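Local coordinates for protein beta subunit of photoactivated adenylyl cyclase (Beggiatoa sp. PS, PDB 5M2A) that makes cyclic AMP from ATP under the control of blue light, sensed by a flavin-binding BLUF domain that signals to a cyclase catalytic domain, at residues H74-C79 with V125-M130; A132-L137 with I142-V147; I155-D160 with I219-D224; F184-R189 with I226-Q231. All blocks are in the same frame, centred on the assembly; numbering follows the deposited sequence. Where two conformers were deposited one is given.

Along the chain contacts 1 and 2 come in series, while the segments of contacts 3 and 4 alternate. One end of contact 1, His74, packs on the flavin methyls, while its other end joins the BLUF sheet to helix 110-129. Contact 2, whose centre is about 13 Å away, uses the next helix, 132-139, and the two touch where Met130 CB lies 3.8 Å from Ile135 CG1. Contacts 3 and 4 belong to the cyclase domain, share helix 215-235, have centres about 10 Å apart and meet at Ser159 and Cys187. Contact 3 includes Asp160 of the magnesium site. Contacts 1 and 3 are about 24 Å apart between centres. Contacts 1, 2 and 4 also touch the second subunit.

Contact 1: residues H74-C79 with V125-M130; sequences HTNILC and VLEKYM. With FMN (flavin mononucleotide), chain F.
A chi1 of 175° swings the Leu78 branch away from its own backbone N and out to the helix, and Glu127, its CG anti to the carbonyl carbon and its chain extended beyond, reaches back from the opposite direction. They meet where Leu78 CD2 packs tightly on the carboxylate, 3.3 Å from Glu127 CD and 3.4 Å from Glu127 OE2. The methyl contributes only van der Waals contact; the charge is met by Arg124, which forms a salt bridge with OE2, and by His123, which bonds to OE1. Arg124 also gives a hydrogen bond to the backbone O of Asn76. Strand 77-83 pairs with strand 5-14 in the BLUF domain, a ferredoxin-like sheet that binds its flavin between helices. Helix 110-129 packs on this sheet through Glu127, which touches Leu78 and Ile11. At the other end of the segment, His74 lies against the dimethylbenzene edge, with FMN C8M 3.8 Å above the ring centre. An imidazole suits the place because it offers both a face and two nitrogens: His74 ND1 and NE2 are hydrogen-bonded to Ser12 OG and Ile68 O, which fixes the rotation of the ring. With an alanine in place of His74 the flavin methyls would probably lose the flat surface they rest on, and Ser12 and Ile68 a polar partner. On the opposite face of the imidazole, Ile77 CD1 lies offset toward the ring's rim.

Contact 2: residues A132-L137 with I142-V147; sequences ARVIYL and INPLTV
Leu137, which meets three residues of 142-147, also lays its CD2 over the centre of one face of the Arg133 guanidinium, 3.8 Å above the plane, so the planar group rests on a methyl of its own helix. The arrangement is a helix followed by a loop that folds back on it: helix 132-139 ends in the chain that leads, through an Asx turn at Asn143, to strand 150-161 of the cyclase sheet. Leu137 is central because its two methyls serve different partners. CD1 reaches Pro144 CB and Val147 CG2, each at 4.0 Å, while CD2 comes to 4.1 Å from Ile142 CD1. With CG anti to the carbonyl carbon (chi1 -71°), the branch projects where both methyls can touch the loop. A branched, purely apolar side chain therefore suits this buried position. Val134, one turn earlier, contributes CG1, which lies 3.9 Å from Pro144 CG, the two side chains crossing at about a right angle. The proline ring thus rests on two aliphatic side chains of the helix, Val134 at CG and CB and Leu137 at CB, and Tyr129 of the second subunit packs on both Val134 and Pro144. The backbone ties the loop to the helix: Ile142 N gives a hydrogen bond to Leu137 O, five residues earlier, at 2.9 Å. In the loop, Asn143 O accepts from both the N and the OG1 of Thr146, arriving from the same face of its plane. Asn143 OD1 accepts from Leu145 N, the bond that defines the Asx turn, at 3.0 Å and an N-H...O angle of 147°.

Contact 3: residues I155-D160 with I219-D224; sequences IIFFSD and IRTSLD
This is a small, buried packing contact between a helix and a sheet, in which Phe157 of strand 150-161 meets Thr221 and Ser222 of helix 215-235 in the cyclase domain. The first torsion of Phe157 (chi1 168°) places CG opposite the backbone N, and this carries the ring out from the strand to the helix. Its CE2 atom does the touching. Thr221 CG2 lies 3.9 Å from it, approaching obliquely, and Ser222 OG lies 3.7 Å from it, at the ring edge and near its plane. The hydroxyls do not hydrogen-bond to the ring: Ser222 OG bonds back to Ala218 O and Thr221 OG1 to Ala217 O, within the helix. Small side chains fit here, since a serine and a threonine let the backbone of the helix come close to the broad phenyl group while satisfying their own oxygens. Leu251 of the adjoining strand 247-258 also packs on Phe157. On strand 150-161 itself, Ile156 and Phe158 pack against helix 274-285 on the other face, so helices cover both faces of the sheet. Further along, Asp160 joins Ile161 and Asp204 at the magnesium ion, an arrangement characteristic of the nucleotidyl cyclase catalytic fold.

Contact 4: residues F184-R189 with I226-Q231; sequences FSICTR and ISELKQ
Two helices of the cyclase domain, 173-193 and 215-235, run side by side here in a roughly antiparallel pair, at 146° between the segment directions and 10.5 Å between axes at closest approach. A salt bridge joins them on the outer side: Arg189 grips Glu228 end-on, NH2 to OE1 at 2.8 Å and NH1 to OE2 at 3.0 Å. Each nitrogen takes one oxygen, both bonds are nearly straight, and both oxygens are met on the syn side. The guanidinium and carboxylate planes are 19° apart, so the pair is almost flat and lies edge to edge. The Arg189 chain leaves CA extended and then bends at chi3, which brings its head round to the acid. Replacing Glu228 by an alanine would probably leave Arg189 without both bonds, its charge without its mate and its head able to turn. Beside the bridge, Ile186 CG2 makes van der Waals contact alongside the acid, 3.8 Å from Glu228 OE1. The apolar pair is Ile186 CD1 with Leu229 CD2, also 3.8 Å apart, the two side chains meeting at an angle. A long charged pair suits the more exposed side of the helices, and branched aliphatics suit the inner seam. Ile186 also packs on Ile225 and Leu232 of the second helix, and Leu229 on Tyr183 of the first. Cys187 and Phe184 touch strand 205-211 at Val206, Phe184 also stacks on Phe201, and Thr188 meets strand 197-202.

Contact 1: residues H74-C79 with V125-M130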
# COMPACT_ATOMS: atom_id res chain seq x y z
N HIS A 74 -21.07 16.75 -3.73
CA HIS A 74 -19.99 16.12 -3.00
C HIS A 74 -19.25 15.15 -3.91
O HIS A 74 -19.71 14.81 -5.01
CB HIS A 74 -20.50 15.42 -1.72
CG HIS A 74 -21.47 14.31 -1.97
ND1 HIS A 74 -21.75 13.35 -1.02
CD2 HIS A 74 -22.22 13.99 -3.05
CE1 HIS A 74 -22.64 12.49 -1.51
NE2 HIS A 74 -22.94 12.86 -2.74
N THR A 75 -18.07 14.73 -3.46
CA THR A 75 -17.16 13.93 -4.27
C THR A 75 -16.34 13.06 -3.34
O THR A 75 -16.44 13.16 -2.11
CB THR A 75 -16.27 14.82 -5.15
OG1 THR A 75 -15.55 14.00 -6.08
CG2 THR A 75 -15.28 15.58 -4.28
N ASN A 76 -15.49 12.20 -3.93
CA ASN A 76 -14.68 11.24 -3.18
C ASN A 76 -15.54 10.50 -2.15
O ASN A 76 -15.26 10.47 -0.95
CB ASN A 76 -13.49 11.93 -2.50
CG ASN A 76 -12.44 10.94 -2.01
OD1 ASN A 76 -11.65 11.23 -1.11
ND2 ASN A 76 -12.44 9.74 -2.60
N ILE A 77 -16.60 9.88 -2.65
CA ILE A 77 -17.55 9.19 -1.79
C ILE A 77 -17.03 7.79 -1.47
O ILE A 77 -16.67 7.03 -2.38
CB ILE A 77 -18.94 9.13 -2.45
CG1 ILE A 77 -19.43 10.55 -2.75
CG2 ILE A 77 -19.91 8.37 -1.55
CD1 ILE A 77 -20.59 10.59 -3.72
N LEU A 78 -16.99 7.45 -0.19
CA LEU A 78 -16.57 6.13 0.25
C LEU A 78 -17.59 5.61 1.25
O LEU A 78 -17.76 6.17 2.33
CB LEU A 78 -15.17 6.15 0.86
CG LEU A 78 -14.71 4.82 1.46
CD1 LEU A 78 -14.66 3.73 0.41
CD2 LEU A 78 -13.36 4.95 2.15
N CYS A 79 -18.28 4.54 0.87
CA CYS A 79 -19.15 3.84 1.81
C CYS A 79 -18.29 3.01 2.75
O CYS A 79 -17.49 2.18 2.31
CB CYS A 79 -20.15 2.96 1.07
SG CYS A 79 -21.30 2.09 2.17
N VAL A 125 -6.37 10.14 4.14
CA VAL A 125 -4.99 10.00 3.67
C VAL A 125 -4.67 8.53 3.41
O VAL A 125 -4.20 8.16 2.33
CB VAL A 125 -4.01 10.60 4.69
CG1 VAL A 125 -2.58 10.26 4.28
CG2 VAL A 125 -4.18 12.10 4.75
N LEU A 126 -4.94 7.68 4.41
CA LEU A 126 -4.68 6.25 4.28
C LEU A 126 -5.37 5.65 3.06
O LEU A 126 -4.81 4.75 2.43
CB LEU A 126 -5.14 5.51 5.53
CG LEU A 126 -4.53 5.84 6.90
CD1 LEU A 126 -4.68 4.65 7.82
CD2 LEU A 126 -3.08 6.26 6.81
N GLU A 127 -6.60 6.09 2.74
CA GLU A 127 -7.30 5.61 1.55
C GLU A 127 -6.45 5.70 0.30
O GLU A 127 -6.55 4.84 -0.59
CB GLU A 127 -8.59 6.40 1.31
CG GLU A 127 -9.72 6.06 2.26
CD GLU A 127 -10.81 7.10 2.19
OE1 GLU A 127 -11.19 7.65 3.24
OE2 GLU A 127 -11.26 7.39 1.06
N LYS A 128 -5.64 6.75 0.19
CA LYS A 128 -4.85 6.91 -1.02
C LYS A 128 -3.79 5.83 -1.17
O LYS A 128 -3.39 5.53 -2.31
CB LYS A 128 -4.19 8.28 -1.03
CG LYS A 128 -5.16 9.44 -0.89
CD LYS A 128 -4.43 10.77 -1.07
CE LYS A 128 -5.39 11.94 -0.97
NZ LYS A 128 -6.49 11.79 -1.94
N TYR A 129 -3.31 5.25 -0.07
CA TYR A 129 -2.27 4.23 -0.16
C TYR A 129 -2.83 2.82 -0.37
O TYR A 129 -2.05 1.88 -0.53
CB TYR A 129 -1.40 4.24 1.09
CG TYR A 129 -0.52 5.46 1.21
CD1 TYR A 129 -1.03 6.66 1.68
CD2 TYR A 129 0.83 5.41 0.83
CE1 TYR A 129 -0.23 7.79 1.77
CE2 TYR A 129 1.63 6.53 0.92
CZ TYR A 129 1.10 7.71 1.40
OH TYR A 129 1.90 8.83 1.49
N MET A 130 -4.15 2.66 -0.36
CA MET A 130 -4.69 1.32 -0.47
C MET A 130 -4.63 0.81 -1.91
O MET A 130 -4.76 1.60 -2.85
CB MET A 130 -6.14 1.30 0.01
CG MET A 130 -6.30 1.79 1.44
SD MET A 130 -5.27 0.87 2.59
CE MET A 130 -6.09 -0.64 2.58
N1 FMN F . -31.81 12.91 -1.03
C2 FMN F . -32.75 12.14 -0.36
O2 FMN F . -33.85 11.95 -0.86
N3 FMN F . -32.45 11.58 0.87
C4 FMN F . -31.21 11.79 1.43
O4 FMN F . -30.94 11.29 2.52
C4A FMN F . -30.27 12.55 0.77
N5 FMN F . -29.04 12.75 1.35
C5A FMN F . -28.09 13.50 0.70
C6 FMN F . -26.86 13.69 1.30
C7 FMN F . -25.89 14.45 0.66
C7M FMN F . -24.56 14.64 1.33
C8 FMN F . -26.17 15.03 -0.58
C8M FMN F . -25.13 15.85 -1.28
C9 FMN F . -27.41 14.84 -1.18
C9A FMN F . -28.37 14.07 -0.54
N10 FMN F . -29.61 13.88 -1.12
C10 FMN F . -30.56 13.12 -0.47
C1' FMN F . -29.90 14.52 -2.45
C2' FMN F . -30.07 13.54 -3.61
O2' FMN F . -28.82 13.28 -4.19
C3' FMN F . -30.99 14.17 -4.64
O3' FMN F . -30.55 15.48 -4.91
C4' FMN F . -32.43 14.21 -4.13
O4' FMN F . -32.86 12.91 -3.83
C5' FMN F . -33.37 14.83 -5.15
O5' FMN F . -33.34 14.05 -6.33
P FMN F . -34.40 14.28 -7.50
O1P FMN F . -35.69 13.60 -7.11
O2P FMN F . -34.64 15.77 -7.67
O3P FMN F . -33.87 13.69 -8.79

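Contact 2: residues A132-L137 with I142-V147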
# COMPACT_ATOMS: atom_id res chain seq x y z
N ALA A 132 -6.45 -0.69 -5.07
CA ALA A 132 -7.82 -0.37 -5.46
C ALA A 132 -8.79 -1.47 -5.04
O ALA A 132 -9.96 -1.20 -4.72
CB ALA A 132 -7.90 -0.13 -6.96
N ARG A 133 -8.33 -2.72 -5.05
CA ARG A 133 -9.17 -3.85 -4.63
C ARG A 133 -9.65 -3.69 -3.19
O ARG A 133 -10.80 -4.02 -2.87
CB ARG A 133 -8.38 -5.15 -4.81
CG ARG A 133 -9.01 -6.38 -4.22
CD ARG A 133 -10.31 -6.72 -4.90
NE ARG A 133 -10.81 -8.02 -4.46
CZ ARG A 133 -11.99 -8.51 -4.78
NH1 ARG A 133 -12.82 -7.81 -5.54
NH2 ARG A 133 -12.35 -9.70 -4.32
N VAL A 134 -8.81 -3.15 -2.32
CA VAL A 134 -9.22 -2.98 -0.93
C VAL A 134 -10.31 -1.91 -0.81
O VAL A 134 -11.28 -2.08 -0.07
CB VAL A 134 -8.01 -2.64 -0.05
CG1 VAL A 134 -8.52 -2.25 1.31
CG2 VAL A 134 -7.05 -3.82 0.04
N ILE A 135 -10.14 -0.80 -1.53
CA ILE A 135 -11.15 0.25 -1.52
C ILE A 135 -12.47 -0.28 -2.06
O ILE A 135 -13.55 0.02 -1.54
CB ILE A 135 -10.65 1.47 -2.32
CG1 ILE A 135 -9.45 2.11 -1.61
CG2 ILE A 135 -11.78 2.48 -2.54
CD1 ILE A 135 -9.74 2.59 -0.20
N TYR A 136 -12.40 -1.08 -3.12
CA TYR A 136 -13.60 -1.70 -3.68
C TYR A 136 -14.32 -2.54 -2.64
O TYR A 136 -15.54 -2.40 -2.44
CB TYR A 136 -13.22 -2.54 -4.89
CG TYR A 136 -14.38 -3.27 -5.51
CD1 TYR A 136 -15.22 -2.64 -6.42
CD2 TYR A 136 -14.66 -4.59 -5.16
CE1 TYR A 136 -16.29 -3.30 -6.98
CE2 TYR A 136 -15.72 -5.26 -5.71
CZ TYR A 136 -16.54 -4.61 -6.62
OH TYR A 136 -17.60 -5.28 -7.17
N LEU A 137 -13.59 -3.42 -1.95
CA LEU A 137 -14.21 -4.29 -0.95
C LEU A 137 -14.88 -3.48 0.15
O LEU A 137 -16.00 -3.80 0.58
CB LEU A 137 -13.17 -5.23 -0.35
CG LEU A 137 -12.69 -6.33 -1.31
CD1 LEU A 137 -11.50 -7.06 -0.72
CD2 LEU A 137 -13.83 -7.30 -1.63
N ILE A 142 -17.69 -5.01 2.58
CA ILE A 142 -16.98 -6.25 2.86
C ILE A 142 -15.68 -5.90 3.59
O ILE A 142 -14.90 -5.08 3.10
CB ILE A 142 -16.67 -7.03 1.57
CG1 ILE A 142 -17.96 -7.30 0.79
CG2 ILE A 142 -15.94 -8.32 1.89
CD1 ILE A 142 -17.72 -7.97 -0.54
N ASN A 143 -15.47 -6.52 4.74
CA ASN A 143 -14.23 -6.31 5.47
C ASN A 143 -13.09 -6.97 4.71
O ASN A 143 -13.09 -8.20 4.56
CB ASN A 143 -14.33 -6.90 6.88
CG ASN A 143 -13.12 -6.56 7.75
OD1 ASN A 143 -12.02 -6.32 7.25
ND2 ASN A 143 -13.34 -6.53 9.06
N PRO A 144 -12.10 -6.21 4.21
CA PRO A 144 -11.05 -6.84 3.39
C PRO A 144 -10.18 -7.81 4.17
O PRO A 144 -9.64 -8.75 3.57
CB PRO A 144 -10.24 -5.65 2.86
CG PRO A 144 -10.56 -4.52 3.79
CD PRO A 144 -11.96 -4.75 4.28
N LEU A 145 -10.04 -7.63 5.49
CA LEU A 145 -9.19 -8.51 6.29
C LEU A 145 -9.74 -9.93 6.39
O LEU A 145 -8.97 -10.85 6.67
CB LEU A 145 -9.03 -7.95 7.70
CG LEU A 145 -8.39 -6.57 7.84
CD1 LEU A 145 -8.41 -6.12 9.29
CD2 LEU A 145 -6.98 -6.60 7.30
N THR A 146 -11.04 -10.11 6.20
CA THR A 146 -11.67 -11.41 6.39
C THR A 146 -11.98 -12.12 5.08
O THR A 146 -12.49 -13.24 5.10
CB THR A 146 -12.96 -11.23 7.20
OG1 THR A 146 -13.95 -10.58 6.40
CG2 THR A 146 -12.69 -10.37 8.42
N VAL A 147 -11.65 -11.50 3.94
CA VAL A 147 -11.90 -12.12 2.64
C VAL A 147 -10.94 -13.29 2.44
O VAL A 147 -9.74 -13.18 2.70
CB VAL A 147 -11.74 -11.08 1.52
CG1 VAL A 147 -11.86 -11.74 0.15
CG2 VAL A 147 -12.78 -9.98 1.67

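Contact 3: residues I155-D160 with I219-D224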
# COMPACT_ATOMS: atom_id res chain seq x y z
N ILE A 155 -5.76 -10.13 -16.21
CA ILE A 155 -4.72 -9.54 -17.04
C ILE A 155 -3.85 -8.71 -16.11
O ILE A 155 -4.36 -7.85 -15.38
CB ILE A 155 -5.31 -8.66 -18.15
CG1 ILE A 155 -6.11 -9.54 -19.12
CG2 ILE A 155 -4.19 -7.89 -18.89
CD1 ILE A 155 -6.87 -8.77 -20.20
N ILE A 156 -2.55 -8.98 -16.11
CA ILE A 156 -1.61 -8.24 -15.28
C ILE A 156 -0.93 -7.22 -16.17
O ILE A 156 -0.49 -7.53 -17.28
CB ILE A 156 -0.59 -9.19 -14.62
CG1 ILE A 156 -1.32 -10.26 -13.82
CG2 ILE A 156 0.34 -8.40 -13.70
CD1 ILE A 156 -2.07 -9.71 -12.60
N PHE A 157 -0.84 -5.99 -15.67
CA PHE A 157 -0.28 -4.85 -16.38
C PHE A 157 0.98 -4.41 -15.64
O PHE A 157 0.96 -4.26 -14.42
CB PHE A 157 -1.36 -3.74 -16.43
CG PHE A 157 -0.87 -2.38 -16.88
CD1 PHE A 157 -0.09 -1.58 -16.05
CD2 PHE A 157 -1.30 -1.86 -18.10
CE1 PHE A 157 0.33 -0.31 -16.46
CE2 PHE A 157 -0.89 -0.57 -18.51
CZ PHE A 157 -0.08 0.19 -17.69
N PHE A 158 2.08 -4.21 -16.37
CA PHE A 158 3.28 -3.57 -15.83
C PHE A 158 3.72 -2.51 -16.82
O PHE A 158 3.82 -2.80 -18.01
CB PHE A 158 4.43 -4.56 -15.61
CG PHE A 158 4.37 -5.32 -14.33
CD1 PHE A 158 4.76 -4.72 -13.14
CD2 PHE A 158 3.97 -6.64 -14.30
CE1 PHE A 158 4.72 -5.43 -11.95
CE2 PHE A 158 3.93 -7.35 -13.11
CZ PHE A 158 4.31 -6.74 -11.93
N SER A 159 3.97 -1.30 -16.33
CA SER A 159 4.56 -0.27 -17.18
C SER A 159 5.66 0.43 -16.40
O SER A 159 5.54 0.62 -15.19
CB SER A 159 3.52 0.74 -17.66
OG SER A 159 2.96 1.48 -16.58
N ASP A 160 6.73 0.82 -17.08
CA ASP A 160 7.79 1.54 -16.38
C ASP A 160 8.49 2.48 -17.36
O ASP A 160 8.17 2.52 -18.55
CB ASP A 160 8.78 0.59 -15.69
CG ASP A 160 9.75 -0.07 -16.64
OD1 ASP A 160 9.56 0.01 -17.86
OD2 ASP A 160 10.72 -0.67 -16.13
N ILE A 219 -5.56 -3.00 -23.53
CA ILE A 219 -4.78 -2.52 -24.67
C ILE A 219 -4.97 -1.02 -24.83
O ILE A 219 -4.01 -0.27 -25.02
CB ILE A 219 -5.20 -3.28 -25.94
CG1 ILE A 219 -4.98 -4.78 -25.77
CG2 ILE A 219 -4.45 -2.73 -27.17
CD1 ILE A 219 -3.54 -5.16 -25.61
N ARG A 220 -6.22 -0.56 -24.76
CA ARG A 220 -6.52 0.87 -24.90
C ARG A 220 -5.85 1.68 -23.79
O ARG A 220 -5.34 2.79 -24.03
CB ARG A 220 -8.03 1.10 -24.89
CG ARG A 220 -8.71 0.52 -26.09
CD ARG A 220 -10.24 0.60 -26.01
NE ARG A 220 -10.79 0.10 -27.27
CZ ARG A 220 -11.92 -0.61 -27.35
NH1 ARG A 220 -12.59 -0.90 -26.25
NH2 ARG A 220 -12.36 -1.03 -28.53
N THR A 221 -5.90 1.18 -22.56
CA THR A 221 -5.15 1.80 -21.47
C THR A 221 -3.70 2.01 -21.86
O THR A 221 -3.15 3.11 -21.74
CB THR A 221 -5.23 0.91 -20.23
OG1 THR A 221 -6.56 0.94 -19.70
CG2 THR A 221 -4.25 1.39 -19.18
N SER A 222 -3.05 0.94 -22.33
CA SER A 222 -1.64 1.00 -22.67
C SER A 222 -1.37 2.02 -23.77
O SER A 222 -0.41 2.80 -23.70
CB SER A 222 -1.17 -0.39 -23.10
OG SER A 222 -1.45 -1.33 -22.06
N LEU A 223 -2.18 1.99 -24.83
CA LEU A 223 -1.98 2.95 -25.93
C LEU A 223 -2.26 4.37 -25.47
O LEU A 223 -1.57 5.31 -25.89
CB LEU A 223 -2.88 2.58 -27.11
CG LEU A 223 -2.62 1.18 -27.66
CD1 LEU A 223 -3.72 0.81 -28.66
CD2 LEU A 223 -1.24 1.12 -28.30
N ASP A 224 -3.27 4.56 -24.63
CA ASP A 224 -3.57 5.90 -24.14
C ASP A 224 -2.43 6.44 -23.29
O ASP A 224 -2.11 7.63 -23.37
CB ASP A 224 -4.88 5.89 -23.33
CG ASP A 224 -6.11 5.87 -24.23
OD1 ASP A 224 -5.95 5.76 -25.47
OD2 ASP A 224 -7.24 5.98 -23.69

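Contact 4: residues F184-R189 with I226-Q231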
# COMPACT_ATOMS: atom_id res chain seq x y z
N PHE A 184 3.28 8.42 -12.71
CA PHE A 184 2.29 7.69 -11.91
C PHE A 184 0.89 8.30 -12.03
O PHE A 184 -0.10 7.57 -12.12
CB PHE A 184 2.72 7.67 -10.45
CG PHE A 184 3.87 6.75 -10.16
CD1 PHE A 184 4.32 5.83 -11.11
CD2 PHE A 184 4.50 6.79 -8.92
CE1 PHE A 184 5.39 4.97 -10.82
CE2 PHE A 184 5.55 5.95 -8.62
CZ PHE A 184 6.01 5.03 -9.58
N SER A 185 0.79 9.64 -11.97
CA SER A 185 -0.51 10.28 -12.07
C SER A 185 -1.21 9.92 -13.38
O SER A 185 -2.41 9.62 -13.39
CB SER A 185 -0.36 11.80 -11.96
OG SER A 185 -1.62 12.45 -11.98
N ILE A 186 -0.46 9.94 -14.48
CA ILE A 186 -1.04 9.63 -15.79
C ILE A 186 -1.47 8.18 -15.84
O ILE A 186 -2.59 7.86 -16.26
CB ILE A 186 -0.02 9.95 -16.90
CG1 ILE A 186 0.15 11.46 -17.04
CG2 ILE A 186 -0.44 9.31 -18.24
CD1 ILE A 186 1.39 11.85 -17.86
N CYS A 187 -0.59 7.27 -15.43
CA CYS A 187 -0.92 5.85 -15.49
C CYS A 187 -2.13 5.54 -14.63
O CYS A 187 -3.07 4.88 -15.08
CB CYS A 187 0.27 5.01 -15.06
SG CYS A 187 1.68 5.05 -16.21
N THR A 188 -2.14 6.03 -13.39
CA THR A 188 -3.23 5.71 -12.49
C THR A 188 -4.57 6.24 -13.01
O THR A 188 -5.60 5.55 -12.94
CB THR A 188 -2.93 6.29 -11.11
OG1 THR A 188 -1.73 5.71 -10.61
CG2 THR A 188 -4.07 5.98 -10.13
N ARG A 189 -4.58 7.48 -13.50
CA ARG A 189 -5.83 8.04 -14.01
C ARG A 189 -6.40 7.19 -15.13
O ARG A 189 -7.60 6.87 -15.14
CB ARG A 189 -5.61 9.49 -14.48
CG ARG A 189 -6.82 10.08 -15.18
CD ARG A 189 -6.64 11.56 -15.50
NE ARG A 189 -5.28 11.88 -15.95
CZ ARG A 189 -4.86 11.77 -17.20
NH1 ARG A 189 -5.68 11.33 -18.16
NH2 ARG A 189 -3.60 12.09 -17.50
N ILE A 226 0.80 5.61 -23.61
CA ILE A 226 1.83 5.96 -24.58
C ILE A 226 1.48 7.27 -25.28
O ILE A 226 2.34 8.15 -25.45
CB ILE A 226 1.98 4.81 -25.59
CG1 ILE A 226 2.53 3.56 -24.89
CG2 ILE A 226 2.81 5.23 -26.82
CD1 ILE A 226 2.31 2.29 -25.70
N SER A 227 0.22 7.42 -25.67
CA SER A 227 -0.20 8.61 -26.40
C SER A 227 -0.07 9.85 -25.53
O SER A 227 0.39 10.90 -26.00
CB SER A 227 -1.64 8.44 -26.88
OG SER A 227 -2.12 9.65 -27.46
N GLU A 228 -0.46 9.76 -24.26
CA GLU A 228 -0.38 10.92 -23.39
C GLU A 228 1.06 11.32 -23.13
O GLU A 228 1.38 12.51 -23.05
CB GLU A 228 -1.11 10.67 -22.08
CG GLU A 228 -2.63 10.66 -22.24
CD GLU A 228 -3.36 11.19 -21.01
OE1 GLU A 228 -2.68 11.71 -20.09
OE2 GLU A 228 -4.60 11.09 -20.94
N LEU A 229 1.95 10.33 -22.99
CA LEU A 229 3.36 10.67 -22.83
C LEU A 229 3.92 11.35 -24.07
O LEU A 229 4.72 12.29 -23.96
CB LEU A 229 4.18 9.42 -22.51
CG LEU A 229 3.85 8.68 -21.21
CD1 LEU A 229 4.94 7.66 -20.92
CD2 LEU A 229 3.64 9.62 -20.03
N LYS A 230 3.56 10.86 -25.25
CA LYS A 230 4.01 11.50 -26.48
C LYS A 230 3.52 12.94 -26.55
O LYS A 230 4.27 13.85 -26.91
CB LYS A 230 3.54 10.71 -27.70
CG LYS A 230 4.08 11.23 -29.03
CD LYS A 230 3.55 10.40 -30.18
CE LYS A 230 3.95 10.99 -31.53
NZ LYS A 230 3.39 10.17 -32.64
N GLN A 231 2.25 13.17 -26.19
CA GLN A 231 1.75 14.55 -26.12
C GLN A 231 2.56 15.38 -25.14
O GLN A 231 2.94 16.52 -25.44
CB GLN A 231 0.27 14.56 -25.72
CG GLN A 231 -0.67 14.06 -26.79
CD GLN A 231 -2.13 14.18 -26.38
OE1 GLN A 231 -2.56 15.21 -25.85
NE2 GLN A 231 -2.89 13.12 -26.62